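PDB 4ITL: tetraacyldisaccharide 4'-kinase, which probably transfers the gamma-phosphate of ATP to the 4'-position of a tetraacyldisaccharide 1-phosphate to form lipid IVA, a step of lipid A biosynthesis. Local coordinates for residues Ile39-Leu44 / Ser53-Leu58; Ile69-Tyr74 / Asp99-Met104; Asp139-Arg144 / Arg178-Leu183; Ser233-Asn238 / Pro279-Lys284. All coordinates share one frame; numbering follows the deposited sequence.

Interaction 1: residues Ile39-Leu44 / Ser53-Leu58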
# COMPACT_ATOMS: atom_id res chain seq x y z
N ILE A 39 5.84 6.27 11.93
CA ILE A 39 4.44 6.13 11.61
C ILE A 39 4.17 4.78 10.99
O ILE A 39 4.84 4.36 10.04
CB ILE A 39 4.01 7.20 10.60
CG1 ILE A 39 4.41 8.60 11.09
CG2 ILE A 39 2.51 7.08 10.31
CD1 ILE A 39 4.28 9.66 10.02
N SER A 40 3.13 4.11 11.47
CA SER A 40 2.72 2.88 10.85
C SER A 40 1.45 3.03 10.03
O SER A 40 0.49 3.64 10.46
CB SER A 40 2.57 1.78 11.90
OG SER A 40 2.13 0.62 11.24
N VAL A 41 1.45 2.45 8.83
CA VAL A 41 0.25 2.33 8.08
C VAL A 41 -0.00 0.85 7.97
O VAL A 41 0.90 0.08 7.63
CB VAL A 41 0.47 3.00 6.68
CG1 VAL A 41 -0.71 2.82 5.79
CG2 VAL A 41 0.82 4.45 6.88
N GLY A 42 -1.23 0.43 8.19
CA GLY A 42 -1.52 -0.97 8.01
C GLY A 42 -3.00 -1.17 7.89
O GLY A 42 -3.76 -0.19 7.87
N ASN A 43 -3.43 -2.42 7.83
CA ASN A 43 -4.84 -2.73 7.70
C ASN A 43 -5.11 -4.06 8.39
O ASN A 43 -4.20 -4.66 8.99
CB ASN A 43 -5.30 -2.70 6.23
CG ASN A 43 -4.93 -3.93 5.48
OD1 ASN A 43 -3.77 -4.36 5.50
ND2 ASN A 43 -5.92 -4.55 4.84
N LEU A 44 -6.36 -4.51 8.36
CA LEU A 44 -6.79 -5.65 9.16
C LEU A 44 -7.02 -6.88 8.31
O LEU A 44 -7.27 -7.96 8.85
CB LEU A 44 -8.11 -5.36 9.85
CG LEU A 44 -8.19 -4.57 11.13
CD1 LEU A 44 -9.55 -4.86 11.76
CD2 LEU A 44 -7.09 -4.95 12.06
N SER A 53 -1.02 3.54 -1.54
CA SER A 53 -1.49 4.86 -1.89
C SER A 53 -1.48 5.84 -0.75
O SER A 53 -1.11 7.02 -0.92
CB SER A 53 -2.92 4.70 -2.39
OG SER A 53 -2.91 3.81 -3.49
N PHE A 54 -1.88 5.37 0.42
CA PHE A 54 -1.88 6.21 1.60
C PHE A 54 -0.44 6.52 2.03
O PHE A 54 -0.13 7.66 2.34
CB PHE A 54 -2.66 5.61 2.77
CG PHE A 54 -2.79 6.57 3.90
CD1 PHE A 54 -3.69 7.62 3.83
CD2 PHE A 54 -1.96 6.46 5.01
CE1 PHE A 54 -3.77 8.53 4.84
CE2 PHE A 54 -2.04 7.37 6.01
CZ PHE A 54 -2.95 8.39 5.95
N VAL A 55 0.44 5.55 1.94
CA VAL A 55 1.86 5.78 2.20
C VAL A 55 2.41 6.88 1.31
O VAL A 55 3.12 7.81 1.77
CB VAL A 55 2.67 4.47 2.08
CG1 VAL A 55 4.22 4.75 2.01
CG2 VAL A 55 2.32 3.53 3.26
N MET A 56 2.08 6.81 0.02
CA MET A 56 2.57 7.85 -0.90
C MET A 56 2.02 9.24 -0.54
O MET A 56 2.71 10.28 -0.63
CB MET A 56 2.23 7.48 -2.35
CG MET A 56 2.95 6.22 -2.83
SD MET A 56 2.34 5.71 -4.45
CE MET A 56 3.16 4.17 -4.74
N TYR A 57 0.76 9.27 -0.13
CA TYR A 57 0.14 10.51 0.29
C TYR A 57 0.87 11.07 1.50
O TYR A 57 1.27 12.23 1.52
CB TYR A 57 -1.33 10.24 0.59
CG TYR A 57 -2.05 11.38 1.24
CD1 TYR A 57 -2.61 12.39 0.49
CD2 TYR A 57 -2.16 11.44 2.63
CE1 TYR A 57 -3.27 13.45 1.10
CE2 TYR A 57 -2.78 12.47 3.25
CZ TYR A 57 -3.35 13.47 2.49
OH TYR A 57 -3.97 14.49 3.14
N LEU A 58 1.09 10.22 2.49
CA LEU A 58 1.83 10.59 3.68
C LEU A 58 3.22 11.11 3.32
O LEU A 58 3.65 12.19 3.79
CB LEU A 58 1.92 9.36 4.58
CG LEU A 58 1.81 9.50 6.05
CD1 LEU A 58 0.62 10.39 6.42
CD2 LEU A 58 1.69 8.06 6.59
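The helical bond from Leu-58 N to Phe-54 O, 2.8 Å long, holds one turn apart two residues that both meet Val-41 of the facing strand. Everything that crosses the contact itself is apolar. Val-41 points into the helix with its branches divided: CG2 reaches Leu-58 CD2 at 3.7 Å, while CG1 and CG2 both approach the same ring atom, Phe-54 CD2, at 3.9 Å. CG2 lies at the edge of that ring, close to its plane. The ring edge is brought there by a first torsion with CG anti to the backbone N (chi1 -173°). Val-55 CG2 sits 3.9 Å from Val-41 CB. Ile-39 extends the seam, its CG2 3.9 Å from Leu-58 CD2, which therefore touches both strand residues. Replacing Val-41 by an alanine would probably open a gap between the Phe-54 edge and the Leu-58 methyl, which would lose their common partner. The axes of 39-43 and 53-58 run nearly antiparallel (159°), consistent with the P-loop arrangement, in which the predicted ATP-binding loop Ser-45 to Thr-52 turns the chain between them. Strand 38-43 is hydrogen-bonded to the parallel strands 134-137 and 150-155, and helix 51-61 lies against it, with Phe-54 also touching Leu-300 of strand 291-300 and Val-55 touching Met-104 of helix 99-107.

Interaction 2: residues Ile69-Tyr74 / Asp99-Met104. With ACP (phosphomethylphosphonic acid adenylate ester), chain B.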
# COMPACT_ATOMS: atom_id res chain seq x y z
N ILE A 69 10.79 4.62 3.89
CA ILE A 69 9.68 3.68 4.00
C ILE A 69 10.31 2.33 4.34
O ILE A 69 11.31 1.96 3.72
CB ILE A 69 8.94 3.58 2.68
CG1 ILE A 69 8.19 4.89 2.43
CG2 ILE A 69 7.93 2.45 2.72
CD1 ILE A 69 7.71 5.04 1.01
N LEU A 70 9.80 1.67 5.38
CA LEU A 70 10.24 0.33 5.75
C LEU A 70 9.20 -0.68 5.36
O LEU A 70 8.04 -0.66 5.86
CB LEU A 70 10.51 0.22 7.25
CG LEU A 70 11.56 1.16 7.80
CD1 LEU A 70 11.54 0.98 9.35
CD2 LEU A 70 12.93 0.96 7.18
N SER A 71 9.62 -1.59 4.48
CA SER A 71 8.69 -2.47 3.84
C SER A 71 9.22 -3.88 4.01
O SER A 71 10.41 -4.10 4.25
CB SER A 71 8.59 -2.04 2.35
OG SER A 71 7.70 -2.86 1.64
N ARG A 72 8.31 -4.85 4.02
CA ARG A 72 8.65 -6.26 3.87
C ARG A 72 9.20 -6.63 2.49
O ARG A 72 10.07 -7.48 2.38
CB ARG A 72 7.46 -7.14 4.22
CG ARG A 72 7.86 -8.46 4.86
CD ARG A 72 6.73 -9.02 5.70
NE ARG A 72 5.51 -9.19 4.91
CZ ARG A 72 4.28 -8.86 5.30
NH1 ARG A 72 3.26 -9.07 4.47
NH2 ARG A 72 4.04 -8.33 6.49
N GLY A 73 8.70 -5.99 1.44
CA GLY A 73 8.93 -6.44 0.07
C GLY A 73 8.46 -7.83 -0.31
O GLY A 73 9.26 -8.70 -0.62
N TYR A 74 7.15 -8.02 -0.36
CA TYR A 74 6.59 -9.35 -0.57
C TYR A 74 7.03 -9.91 -1.91
O TYR A 74 7.00 -9.21 -2.91
CB TYR A 74 5.06 -9.27 -0.54
CG TYR A 74 4.37 -10.52 -0.05
CD1 TYR A 74 4.74 -11.12 1.14
CD2 TYR A 74 3.34 -11.09 -0.78
CE1 TYR A 74 4.11 -12.26 1.59
CE2 TYR A 74 2.70 -12.23 -0.34
CZ TYR A 74 3.09 -12.81 0.85
OH TYR A 74 2.45 -13.95 1.29
N ASP A 99 7.45 -5.93 -5.95
CA ASP A 99 6.79 -4.94 -6.80
C ASP A 99 6.34 -3.70 -5.99
O ASP A 99 6.51 -2.58 -6.46
CB ASP A 99 5.64 -5.55 -7.66
CG ASP A 99 4.58 -6.30 -6.84
OD1 ASP A 99 4.57 -6.20 -5.60
OD2 ASP A 99 3.77 -7.02 -7.48
N GLU A 100 5.84 -3.86 -4.78
CA GLU A 100 5.35 -2.68 -4.04
C GLU A 100 6.46 -1.76 -3.50
O GLU A 100 6.37 -0.54 -3.64
CB GLU A 100 4.33 -3.06 -2.96
CG GLU A 100 3.07 -3.69 -3.62
CD GLU A 100 2.09 -4.35 -2.64
OE1 GLU A 100 2.32 -4.26 -1.43
OE2 GLU A 100 1.07 -4.94 -3.08
N PRO A 101 7.53 -2.32 -2.92
CA PRO A 101 8.59 -1.36 -2.59
C PRO A 101 9.14 -0.62 -3.82
O PRO A 101 9.44 0.57 -3.74
CB PRO A 101 9.68 -2.24 -1.96
CG PRO A 101 8.92 -3.39 -1.39
CD PRO A 101 7.72 -3.63 -2.26
N TYR A 102 9.34 -1.34 -4.93
CA TYR A 102 9.85 -0.72 -6.16
C TYR A 102 8.86 0.38 -6.65
O TYR A 102 9.29 1.46 -7.07
CB TYR A 102 10.07 -1.79 -7.22
CG TYR A 102 10.66 -1.28 -8.51
CD1 TYR A 102 9.82 -0.80 -9.51
CD2 TYR A 102 12.02 -1.27 -8.74
CE1 TYR A 102 10.31 -0.32 -10.69
CE2 TYR A 102 12.54 -0.79 -9.95
CZ TYR A 102 11.67 -0.32 -10.92
OH TYR A 102 12.09 0.18 -12.14
N LEU A 103 7.56 0.12 -6.55
CA LEU A 103 6.53 1.04 -7.05
C LEU A 103 6.57 2.33 -6.23
O LEU A 103 6.59 3.47 -6.77
CB LEU A 103 5.16 0.38 -6.95
CG LEU A 103 3.93 1.29 -7.14
CD1 LEU A 103 3.77 1.62 -8.59
CD2 LEU A 103 2.65 0.66 -6.58
N MET A 104 6.67 2.17 -4.93
CA MET A 104 6.80 3.32 -4.04
C MET A 104 8.09 4.12 -4.31
O MET A 104 8.05 5.35 -4.45
CB MET A 104 6.66 2.88 -2.59
CG MET A 104 5.21 2.46 -2.27
SD MET A 104 4.93 2.15 -0.53
CE MET A 104 5.89 0.66 -0.25
PG ACP B . -1.30 -4.89 -0.39
O1G ACP B . 0.02 -5.64 -0.49
O2G ACP B . -2.02 -5.11 0.96
O3G ACP B . -2.23 -5.43 -1.52
PB ACP B . -2.33 -2.12 -1.06
O1B ACP B . -1.78 -0.72 -1.17
O2B ACP B . -3.25 -2.11 0.16
C3B ACP B . -0.86 -3.13 -0.66
PA ACP B . -3.94 -1.82 -3.33
O1A ACP B . -5.11 -0.95 -2.91
O2A ACP B . -4.31 -2.93 -4.25
O3A ACP B . -3.28 -2.71 -2.15
O5' ACP B . -2.87 -0.88 -4.03
C5' ACP B . -1.78 -1.48 -4.71
C4' ACP B . -1.36 -0.67 -5.93
O4' ACP B . -2.10 -1.24 -7.01
C3' ACP B . -1.71 0.78 -5.93
O3' ACP B . -0.77 1.59 -5.38
C2' ACP B . -1.87 1.05 -7.39
O2' ACP B . -0.70 1.22 -8.12
C1' ACP B . -2.54 -0.20 -7.83
N9 ACP B . -4.00 -0.14 -7.83
C8 ACP B . -4.86 -0.82 -7.03
N7 ACP B . -6.13 -0.49 -7.38
C5 ACP B . -6.08 0.36 -8.41
C6 ACP B . -7.05 1.03 -9.17
N6 ACP B . -8.45 0.84 -8.89
N1 ACP B . -6.66 1.86 -10.14
C2 ACP B . -5.35 2.09 -10.40
N3 ACP B . -4.38 1.47 -9.70
C4 ACP B . -4.73 0.62 -8.70
O HOH W 1 5.79 -6.69 -2.76
O HOH W 2 6.80 -8.79 -5.75
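Pro-101 presses its ring corner into the turn that follows strand 69-71, and this is the tight part of the contact: CG lies 3.3 Å from Ser-71 OG and 3.4 Å from Gly-73 CA. Ser-71 OG, anti to its own backbone N (chi1 -180°), faces the proline and also accepts a bond from Gly-73 N at 3.3 Å, which makes an ST turn. Glycine suits the place, since a CB on Gly-73 would come against Pro-101 CG. Deeper along the strand the packing is easier, with Met-104, bent at its last torsion, bringing CE to 4.0 Å from Ile-69 CG2. The opposite end is looser and wet. Tyr-74 O and Asp-99 are joined through two waters: water 1 donates to Tyr-74 O at 2.8 Å and also to Asp-99 OD1, and water 2 donates to Tyr-74 O and accepts from Asp-99 N at 2.9 Å. The Asp-99 carboxylate has its stronger partner elsewhere, in a salt bridge with Lys-284. Next to it Glu-100 brings both carboxylate oxygens close to O1G of the nucleotide analogue ACP (OE1 2.8 Å, OE2 2.9 Å), and OE2 is also salt-bridged to Lys-280. An alanine at Glu-100 is likely to deprive Lys-280 of this counter-charge and to open a gap beside the terminal phosphate group. Strand 69-71 and helix 99-104 run nearly antiparallel (168°). Through Glu-100 the first turn of helix 99-107 borders the triphosphate end of the nucleotide site in this P-loop-fold kinase.

Interaction 3: residues Asp139-Arg144 / Arg178-Leu183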
# COMPACT_ATOMS: atom_id res chain seq x y z
N ASP A 139 3.30 -1.68 5.75
CA ASP A 139 2.33 -2.65 6.25
C ASP A 139 2.58 -3.09 7.71
O ASP A 139 3.04 -4.20 7.95
CB ASP A 139 2.31 -3.87 5.32
CG ASP A 139 1.15 -4.79 5.59
OD1 ASP A 139 0.09 -4.31 6.04
OD2 ASP A 139 1.29 -6.00 5.34
N GLY A 140 2.32 -2.21 8.66
CA GLY A 140 2.93 -2.29 9.98
C GLY A 140 2.07 -2.68 11.18
O GLY A 140 2.58 -2.79 12.28
N PHE A 141 0.77 -2.88 10.98
CA PHE A 141 -0.16 -2.90 12.10
C PHE A 141 -0.01 -4.14 13.00
O PHE A 141 -0.16 -4.04 14.22
CB PHE A 141 -1.58 -2.80 11.56
CG PHE A 141 -2.66 -2.66 12.64
CD1 PHE A 141 -2.91 -1.44 13.25
CD2 PHE A 141 -3.45 -3.73 12.97
CE1 PHE A 141 -3.91 -1.31 14.19
CE2 PHE A 141 -4.47 -3.61 13.92
CZ PHE A 141 -4.70 -2.39 14.52
N GLN A 142 0.25 -5.28 12.36
CA GLN A 142 0.49 -6.57 12.98
C GLN A 142 1.96 -6.71 13.51
O GLN A 142 2.24 -7.61 14.29
CB GLN A 142 0.17 -7.74 12.05
CG GLN A 142 -1.32 -7.97 11.79
CD GLN A 142 -1.91 -6.93 10.81
OE1 GLN A 142 -1.20 -6.43 9.93
NE2 GLN A 142 -3.17 -6.56 11.00
N HIS A 143 2.85 -5.82 13.06
CA HIS A 143 4.25 -5.88 13.46
C HIS A 143 4.51 -5.16 14.78
O HIS A 143 5.18 -4.14 14.83
CB HIS A 143 5.13 -5.27 12.37
CG HIS A 143 6.55 -5.76 12.40
ND1 HIS A 143 6.89 -7.06 12.12
CD2 HIS A 143 7.70 -5.12 12.68
CE1 HIS A 143 8.20 -7.20 12.23
NE2 HIS A 143 8.72 -6.03 12.56
N ARG A 144 3.98 -5.73 15.85
CA ARG A 144 3.92 -5.08 17.15
C ARG A 144 5.30 -4.84 17.75
O ARG A 144 5.49 -3.94 18.55
CB ARG A 144 3.05 -5.87 18.10
CG ARG A 144 1.57 -5.68 17.83
CD ARG A 144 0.87 -5.03 19.00
NE ARG A 144 -0.21 -5.87 19.47
CZ ARG A 144 -0.91 -5.63 20.57
NH1 ARG A 144 -1.88 -6.45 20.90
NH2 ARG A 144 -0.64 -4.57 21.32
N ARG A 178 -9.07 -1.18 18.33
CA ARG A 178 -8.70 -0.41 19.51
C ARG A 178 -7.24 0.08 19.50
O ARG A 178 -6.95 1.10 20.11
CB ARG A 178 -8.96 -1.21 20.78
CG ARG A 178 -8.02 -2.38 20.99
CD ARG A 178 -8.39 -3.12 22.29
NE ARG A 178 -7.95 -4.51 22.26
CZ ARG A 178 -8.56 -5.53 22.87
NH1 ARG A 178 -9.67 -5.33 23.58
NH2 ARG A 178 -8.07 -6.75 22.76
N ARG A 179 -6.34 -0.63 18.84
CA ARG A 179 -4.91 -0.28 18.85
C ARG A 179 -4.58 0.91 17.93
O ARG A 179 -3.50 1.45 18.00
CB ARG A 179 -4.04 -1.47 18.40
CG ARG A 179 -4.29 -2.79 19.09
CD ARG A 179 -3.08 -3.70 19.04
NE ARG A 179 -2.54 -3.97 17.68
CZ ARG A 179 -2.92 -4.97 16.90
NH1 ARG A 179 -3.89 -5.80 17.28
NH2 ARG A 179 -2.33 -5.15 15.73
N ALA A 180 -5.48 1.31 17.04
CA ALA A 180 -5.19 2.45 16.16
C ALA A 180 -5.26 3.83 16.85
O ALA A 180 -6.12 4.07 17.65
CB ALA A 180 -6.15 2.44 15.03
N ASP A 181 -4.35 4.74 16.51
CA ASP A 181 -4.51 6.14 16.95
C ASP A 181 -5.44 6.85 15.95
O ASP A 181 -6.06 7.83 16.27
CB ASP A 181 -3.14 6.83 16.98
CG ASP A 181 -2.14 6.11 17.93
OD1 ASP A 181 -2.53 5.81 19.07
OD2 ASP A 181 -1.02 5.78 17.51
N ALA A 182 -5.49 6.35 14.72
CA ALA A 182 -6.27 7.00 13.68
C ALA A 182 -6.74 5.95 12.69
O ALA A 182 -6.01 5.03 12.36
CB ALA A 182 -5.42 8.06 12.96
N LEU A 183 -7.98 6.12 12.25
CA LEU A 183 -8.57 5.29 11.22
C LEU A 183 -8.71 6.04 9.89
O LEU A 183 -9.15 7.22 9.86
CB LEU A 183 -9.97 4.90 11.69
CG LEU A 183 -9.99 4.16 13.01
CD1 LEU A 183 -11.43 3.77 13.31
CD2 LEU A 183 -9.12 2.94 12.91
O HOH W 3 -0.79 -2.17 16.10
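Arg-179 inserts its side chain between the ring of Phe-141 and the guanidinium of Arg-144. Its CB already brushes the ring, 4.0 Å from Phe-141 CZ. CD then lies over the centre of the Arg-144 guanidinium, 3.3 Å from its CZ, and from there the chain bends (chi3 -55°), turning the flat group back toward Phe-141. NE donates to water 3 at 3.0 Å, and the same water donates to Phe-141 O. At CZ the group has a partner over each face. One face lies on the Phe-141 ring, centres 4.2 Å apart and planes 27° apart, an off-centre cation-pi stack in which CE2 is near the rim of the guanidinium. The opposite face carries the Arg-144 guanidinium, stacked with nearly parallel planes (7°). These residues join the loop between strands 134-137 and 150-155 to the short 3-10 turn that leads into strand 182-185, which runs parallel to 150-155; the Phe-141 ring also touches Asn-151 and Leu-153 of that strand, and its CE1 comes to 4.4 Å from Ala-180 CB. Two like charges stacked so closely would probably be costly without acids, and these are present: Arg-179 NH1 forms salt bridges with Glu-172 and Glu-176, and Arg-144 NH1 forms one with Asp-25 of helix 11-25. NH2, the last atom, passes over the Phe-141 ring and donates to Phe-141 O at 2.9 Å, approaching from above the carbonyl plane while the oxygen stays in the guanidinium plane.

Interaction 4: residues Ser233-Asn238 / Pro279-Lys284. With ACP (phosphomethylphosphonic acid adenylate ester), chain B.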
# COMPACT_ATOMS: atom_id res chain seq x y z
N SER A 233 -5.15 -6.61 -14.38
CA SER A 233 -4.26 -6.31 -13.26
C SER A 233 -3.93 -7.57 -12.48
O SER A 233 -4.69 -8.52 -12.52
CB SER A 233 -4.93 -5.30 -12.34
OG SER A 233 -6.14 -5.82 -11.84
N GLY A 234 -2.82 -7.56 -11.75
CA GLY A 234 -2.66 -8.50 -10.65
C GLY A 234 -2.51 -7.84 -9.29
O GLY A 234 -1.47 -7.28 -8.96
N LEU A 235 -3.54 -7.99 -8.48
CA LEU A 235 -3.81 -7.09 -7.37
C LEU A 235 -4.32 -7.92 -6.22
O LEU A 235 -4.73 -9.06 -6.42
CB LEU A 235 -4.85 -6.05 -7.74
CG LEU A 235 -4.47 -5.01 -8.78
CD1 LEU A 235 -5.57 -3.98 -8.89
CD2 LEU A 235 -3.15 -4.34 -8.45
N GLY A 236 -4.29 -7.38 -5.02
CA GLY A 236 -5.00 -8.03 -3.93
C GLY A 236 -6.45 -8.27 -4.28
O GLY A 236 -7.02 -9.33 -3.98
N ASP A 237 -7.08 -7.28 -4.90
CA ASP A 237 -8.45 -7.47 -5.42
C ASP A 237 -8.72 -6.80 -6.77
O ASP A 237 -9.01 -5.58 -6.83
CB ASP A 237 -9.45 -6.92 -4.42
CG ASP A 237 -10.87 -7.10 -4.89
OD1 ASP A 237 -11.10 -7.90 -5.83
OD2 ASP A 237 -11.76 -6.43 -4.32
N ASN A 238 -8.66 -7.59 -7.84
CA ASN A 238 -8.87 -7.11 -9.20
C ASN A 238 -10.28 -6.59 -9.42
O ASN A 238 -10.55 -5.81 -10.35
CB ASN A 238 -8.57 -8.23 -10.20
CG ASN A 238 -7.11 -8.63 -10.20
OD1 ASN A 238 -6.22 -7.80 -9.91
ND2 ASN A 238 -6.84 -9.90 -10.51
N PRO A 279 -0.60 1.05 -12.11
CA PRO A 279 0.84 1.30 -12.01
C PRO A 279 1.65 0.14 -11.41
O PRO A 279 2.82 -0.06 -11.78
CB PRO A 279 0.90 2.54 -11.12
CG PRO A 279 -0.35 3.26 -11.43
CD PRO A 279 -1.39 2.16 -11.57
N LYS A 280 1.06 -0.57 -10.46
CA LYS A 280 1.65 -1.74 -9.82
C LYS A 280 1.98 -2.78 -10.85
O LYS A 280 3.03 -3.41 -10.81
CB LYS A 280 0.70 -2.29 -8.72
CG LYS A 280 1.05 -3.64 -8.19
CD LYS A 280 0.24 -3.98 -6.96
CE LYS A 280 0.32 -5.47 -6.69
NZ LYS A 280 -0.18 -5.79 -5.32
N ASP A 281 1.09 -2.94 -11.82
CA ASP A 281 1.36 -3.83 -12.94
C ASP A 281 2.36 -3.24 -13.94
O ASP A 281 3.23 -3.93 -14.44
CB ASP A 281 0.05 -4.20 -13.68
CG ASP A 281 -1.02 -4.74 -12.72
OD1 ASP A 281 -0.85 -5.90 -12.28
OD2 ASP A 281 -2.00 -4.03 -12.38
N LEU A 282 2.21 -1.96 -14.25
CA LEU A 282 3.02 -1.34 -15.29
C LEU A 282 4.52 -1.34 -14.95
O LEU A 282 5.37 -1.25 -15.84
CB LEU A 282 2.57 0.09 -15.52
CG LEU A 282 3.08 0.78 -16.79
CD1 LEU A 282 2.43 0.22 -18.01
CD2 LEU A 282 2.75 2.25 -16.66
N ILE A 283 4.89 -1.42 -13.67
CA ILE A 283 6.32 -1.41 -13.34
C ILE A 283 7.00 -2.63 -13.94
O ILE A 283 8.22 -2.65 -14.17
CB ILE A 283 6.62 -1.36 -11.85
CG1 ILE A 283 5.83 -2.42 -11.11
CG2 ILE A 283 6.33 0.03 -11.28
CD1 ILE A 283 6.40 -2.73 -9.77
N LYS A 284 6.19 -3.65 -14.20
CA LYS A 284 6.70 -4.88 -14.75
C LYS A 284 6.62 -4.93 -16.24
O LYS A 284 6.98 -5.93 -16.81
CB LYS A 284 5.93 -6.06 -14.20
CG LYS A 284 5.95 -6.10 -12.66
CD LYS A 284 4.72 -6.77 -12.15
CE LYS A 284 4.58 -6.62 -10.67
NZ LYS A 284 3.34 -7.28 -10.25
PG ACP B . -1.30 -4.89 -0.39
O1G ACP B . 0.02 -5.64 -0.49
O2G ACP B . -2.02 -5.11 0.96
O3G ACP B . -2.23 -5.43 -1.52
PB ACP B . -2.33 -2.12 -1.06
O1B ACP B . -1.78 -0.72 -1.17
O2B ACP B . -3.25 -2.11 0.16
C3B ACP B . -0.86 -3.13 -0.66
PA ACP B . -3.94 -1.82 -3.33
O1A ACP B . -5.11 -0.95 -2.91
O2A ACP B . -4.31 -2.93 -4.25
O3A ACP B . -3.28 -2.71 -2.15
O5' ACP B . -2.87 -0.88 -4.03
C5' ACP B . -1.78 -1.48 -4.71
C4' ACP B . -1.36 -0.67 -5.93
O4' ACP B . -2.10 -1.24 -7.01
C3' ACP B . -1.71 0.78 -5.93
O3' ACP B . -0.77 1.59 -5.38
C2' ACP B . -1.87 1.05 -7.39
O2' ACP B . -0.70 1.22 -8.12
C1' ACP B . -2.54 -0.20 -7.83
N9 ACP B . -4.00 -0.14 -7.83
C8 ACP B . -4.86 -0.82 -7.03
N7 ACP B . -6.13 -0.49 -7.38
C5 ACP B . -6.08 0.36 -8.41
C6 ACP B . -7.05 1.03 -9.17
N6 ACP B . -8.45 0.84 -8.89
N1 ACP B . -6.66 1.86 -10.14
C2 ACP B . -5.35 2.09 -10.40
N3 ACP B . -4.38 1.47 -9.70
C4 ACP B . -4.73 0.62 -8.70
O HOH W 4 0.71 -7.07 -10.33
O HOH W 5 -2.98 -4.73 -4.31
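Ser-233 and Asp-281 bring a strand and the first turn of a helix to 6.2 Å between their CA atoms, close enough for a side chain of the helix to bind the strand's backbone. Gly-234 N donates to Asp-281 OD1 at 2.6 Å in an almost straight bond (177°), meeting the oxygen on its syn side, 28° out of the carboxylate plane. OD1 is gripped further by water 4 and by Tyr-264 OH, while OD2 accepts from Thr-278 OG1 and packs on Ser-233 CB. Water 4 also donates to Gly-234 O and accepts from Lys-284 NZ, which is also salt-bridged to Asp-99, so this buried cluster closes on both polar atoms of the glycine. Lys-280 is fully extended, CG anti to the backbone N (chi1 168°), and runs alongside Leu-235 in the opposite sense, its CD 3.7 Å from Leu-235 CD2. Its CE passes 3.4 Å from Gly-234 O. NZ, held chiefly by Glu-100 and also by Asp-260, reaches water 5 at 3.2 Å, which accepts from Gly-236 N too and donates to O3A and O3G of ACP. Both segments line the nucleotide: Leu-235 CD1 lies 3.7 Å from C8 of the ACP base, Pro-279 CD 3.6 Å from its N3, and Lys-280 N gives a weak bond to O2'. Strand 229-234 runs between the parallel strands 252-258 and 275-277; helix 279-282 follows the latter, with Pro-279 touching Leu-103 of helix 99-107 and Ala-293 of strand 291-300.

Interactions 1, 2 and 4 are buried, whereas interaction 3 is only partly so, and its centre lies about 14 Å from the centre of the chain. Interactions 1 and 2 share a core: Val-55 touches Ile-69 and Met-104, Met-56 touches Leu-103 and Met-104. Both set a strand against a nearly antiparallel helix, interaction 1 wholly by apolar packing, interaction 2 with water bridges besides. Interaction 4 rests on a side-chain-to-backbone hydrogen bond and bridging waters, one of them at the nucleotide. Interactions 2 and 4 both touch the nucleotide analogue and are tied together by two salt bridges, Glu-100 to Lys-280 and Asp-99 to Lys-284. Interaction 3, stacked and charged, joins interaction 1 through Val-41 O to Gly-140 N.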